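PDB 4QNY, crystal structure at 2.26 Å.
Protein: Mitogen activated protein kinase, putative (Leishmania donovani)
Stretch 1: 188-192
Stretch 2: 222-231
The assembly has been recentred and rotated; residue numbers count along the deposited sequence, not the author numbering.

Stretch 1 188-192: MRWYR
Stretch 2 222-231: SRPLFQGKDR

Two irregular loop segments of one chain meet around a single indole, with Trp-190 laid against the backbone of 222-231 and anchored by one direct hydrogen bond. Stretch 1 makes a type I turn from Arg-189 to Arg-192, closed by Arg-192 N to Arg-189 O (3.2 Å); Trp-190, at phi/psi -68/-10, sits within it. The register is set by Trp-190 and Gln-227, whose CA atoms lie 5.2 Å apart. With chi1 m and chi2 -12°, the indole reaches the other loop: Trp-190 NE1 donates to Gly-228 O (2.9 Å, 137°) near the ring plane, while Gln-227 CA stands over one face, 3.5 Å from the centroid of the five-membered ring, as a CH-pi contact. Trp-190 CE3 packs on Pro-224 CB at 3.6 Å. Trp-190 CA approaches Phe-226 O at 3.3 Å in a CA-H...O contact. One water accepts from Phe-226 N (3.1 Å) and donates to Trp-190 O (2.6 Å). Arg-189 (p, t, p, chi4 -121°) points toward stretch 2 and runs along its backbone: CD is 3.5 Å from Asp-230 O, and NH1 3.5 Å from Arg-231 N, which lies over a guanidinium face. A second water donates to Gly-228 O (3.0 Å) and accepts weakly from Arg-189 NE (3.4 Å). Gln-227 (m, t) braces its own loop through a weak bond, NE2 to Pro-224 O (3.1 Å).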

# COMPACT_ATOMS: atom_id res chain seq x y z
N MET A 188 -6.23 9.64 4.30
CA MET A 188 -4.79 9.70 4.06
C MET A 188 -4.48 9.93 2.58
O MET A 188 -4.54 8.99 1.78
CB MET A 188 -4.11 8.42 4.55
CG MET A 188 -2.60 8.41 4.41
SD MET A 188 -1.81 9.74 5.34
CE MET A 188 -2.41 9.39 6.99
N ARG A 189 -4.16 11.17 2.23
CA ARG A 189 -3.85 11.52 0.84
C ARG A 189 -2.39 11.92 0.69
O ARG A 189 -1.95 12.31 -0.40
CB ARG A 189 -4.75 12.67 0.37
CG ARG A 189 -4.34 14.03 0.91
CD ARG A 189 -5.21 15.15 0.37
NE ARG A 189 -6.54 15.17 0.98
CZ ARG A 189 -7.67 15.05 0.29
NH1 ARG A 189 -7.65 14.93 -1.03
NH2 ARG A 189 -8.84 15.08 0.93
N TRP A 190 -1.63 11.80 1.77
CA TRP A 190 -0.26 12.31 1.82
C TRP A 190 0.72 11.56 0.92
O TRP A 190 1.85 12.00 0.72
CB TRP A 190 0.25 12.27 3.26
CG TRP A 190 -0.53 13.14 4.20
CD1 TRP A 190 -1.45 14.08 3.87
CD2 TRP A 190 -0.45 13.14 5.63
NE1 TRP A 190 -1.96 14.67 5.01
CE2 TRP A 190 -1.35 14.11 6.10
CE3 TRP A 190 0.30 12.41 6.56
CZ2 TRP A 190 -1.53 14.37 7.46
CZ3 TRP A 190 0.13 12.68 7.91
CH2 TRP A 190 -0.78 13.65 8.34
N TYR A 191 0.29 10.43 0.37
CA TYR A 191 1.18 9.58 -0.40
C TYR A 191 0.73 9.45 -1.85
O TYR A 191 1.21 8.60 -2.59
CB TYR A 191 1.29 8.21 0.26
CG TYR A 191 1.79 8.30 1.68
CD1 TYR A 191 3.15 8.30 1.96
CD2 TYR A 191 0.90 8.41 2.74
CE1 TYR A 191 3.61 8.40 3.26
CE2 TYR A 191 1.36 8.52 4.04
CZ TYR A 191 2.71 8.51 4.29
OH TYR A 191 3.17 8.61 5.59
N ARG A 192 -0.20 10.32 -2.25
CA ARG A 192 -0.69 10.35 -3.62
C ARG A 192 0.28 11.08 -4.55
O ARG A 192 0.70 12.20 -4.26
CB ARG A 192 -2.07 11.00 -3.68
CG ARG A 192 -3.16 10.17 -3.03
CD ARG A 192 -4.49 10.91 -3.03
NE ARG A 192 -5.61 9.99 -2.92
CZ ARG A 192 -6.89 10.36 -2.89
NH1 ARG A 192 -7.21 11.64 -2.98
NH2 ARG A 192 -7.84 9.44 -2.80
N SER A 222 12.34 11.67 9.03
CA SER A 222 11.39 12.75 8.83
C SER A 222 9.94 12.30 8.99
O SER A 222 9.61 11.13 8.80
CB SER A 222 11.57 13.37 7.44
OG SER A 222 10.60 14.38 7.20
N ARG A 223 9.07 13.25 9.34
CA ARG A 223 7.63 13.05 9.29
C ARG A 223 7.19 13.06 7.83
O ARG A 223 7.97 13.45 6.96
CB ARG A 223 6.92 14.14 10.11
CG ARG A 223 6.87 13.86 11.60
CD ARG A 223 5.82 12.82 11.94
NE ARG A 223 4.47 13.30 11.67
CZ ARG A 223 3.37 12.56 11.81
NH1 ARG A 223 3.45 11.31 12.23
NH2 ARG A 223 2.18 13.09 11.53
N PRO A 224 5.95 12.62 7.54
CA PRO A 224 5.43 12.66 6.16
C PRO A 224 5.69 13.99 5.46
O PRO A 224 5.31 15.05 5.95
CB PRO A 224 3.93 12.43 6.35
CG PRO A 224 3.87 11.52 7.53
CD PRO A 224 5.01 11.93 8.44
N LEU A 225 6.35 13.92 4.30
CA LEU A 225 6.84 15.10 3.60
C LEU A 225 5.73 15.98 3.06
O LEU A 225 5.83 17.21 3.08
CB LEU A 225 7.77 14.68 2.46
CG LEU A 225 8.87 13.67 2.78
CD1 LEU A 225 9.68 13.34 1.54
CD2 LEU A 225 9.76 14.17 3.90
N PHE A 226 4.66 15.36 2.56
CA PHE A 226 3.59 16.10 1.90
C PHE A 226 2.26 15.95 2.61
O PHE A 226 1.42 15.13 2.22
CB PHE A 226 3.46 15.64 0.44
CG PHE A 226 4.78 15.37 -0.22
CD1 PHE A 226 5.66 16.41 -0.50
CD2 PHE A 226 5.14 14.08 -0.58
CE1 PHE A 226 6.88 16.16 -1.11
CE2 PHE A 226 6.36 13.83 -1.19
CZ PHE A 226 7.22 14.87 -1.46
N GLN A 227 2.05 16.74 3.66
CA GLN A 227 0.85 16.63 4.49
C GLN A 227 -0.24 17.60 4.06
O GLN A 227 -0.47 18.62 4.72
CB GLN A 227 1.20 16.86 5.96
CG GLN A 227 2.16 15.82 6.53
CD GLN A 227 2.50 16.09 7.99
OE1 GLN A 227 1.86 16.91 8.65
NE2 GLN A 227 3.51 15.40 8.50
N GLY A 228 -0.92 17.28 2.96
CA GLY A 228 -2.02 18.10 2.49
C GLY A 228 -3.31 17.82 3.23
O GLY A 228 -3.55 16.70 3.68
N LYS A 229 -4.15 18.85 3.36
CA LYS A 229 -5.45 18.70 4.01
C LYS A 229 -6.55 18.47 2.98
O LYS A 229 -7.61 17.95 3.30
CB LYS A 229 -5.77 19.94 4.86
CG LYS A 229 -5.11 19.93 6.23
CD LYS A 229 -4.50 21.28 6.56
CE LYS A 229 -4.08 21.35 8.02
NZ LYS A 229 -3.39 22.63 8.35
N ASP A 230 -6.28 18.88 1.75
CA ASP A 230 -7.19 18.65 0.63
C ASP A 230 -6.38 18.49 -0.65
O ASP A 230 -5.15 18.51 -0.61
CB ASP A 230 -8.20 19.79 0.51
CG ASP A 230 -7.55 21.16 0.49
OD1 ASP A 230 -7.14 21.61 -0.60
OD2 ASP A 230 -7.44 21.78 1.57
N ARG A 231 -7.07 18.34 -1.78
CA ARG A 231 -6.40 18.06 -3.05
C ARG A 231 -5.46 19.17 -3.49
O ARG A 231 -4.28 18.93 -3.75
CB ARG A 231 -7.43 17.79 -4.15
CG ARG A 231 -6.81 17.60 -5.52
CD ARG A 231 -7.76 16.87 -6.45
NE ARG A 231 -8.08 15.53 -5.96
CZ ARG A 231 -9.04 14.76 -6.45
NH1 ARG A 231 -9.25 13.56 -5.93
NH2 ARG A 231 -9.79 15.19 -7.45
O HOH W 1 -5.37 14.35 4.04
O HOH W 2 3.95 12.41 2.23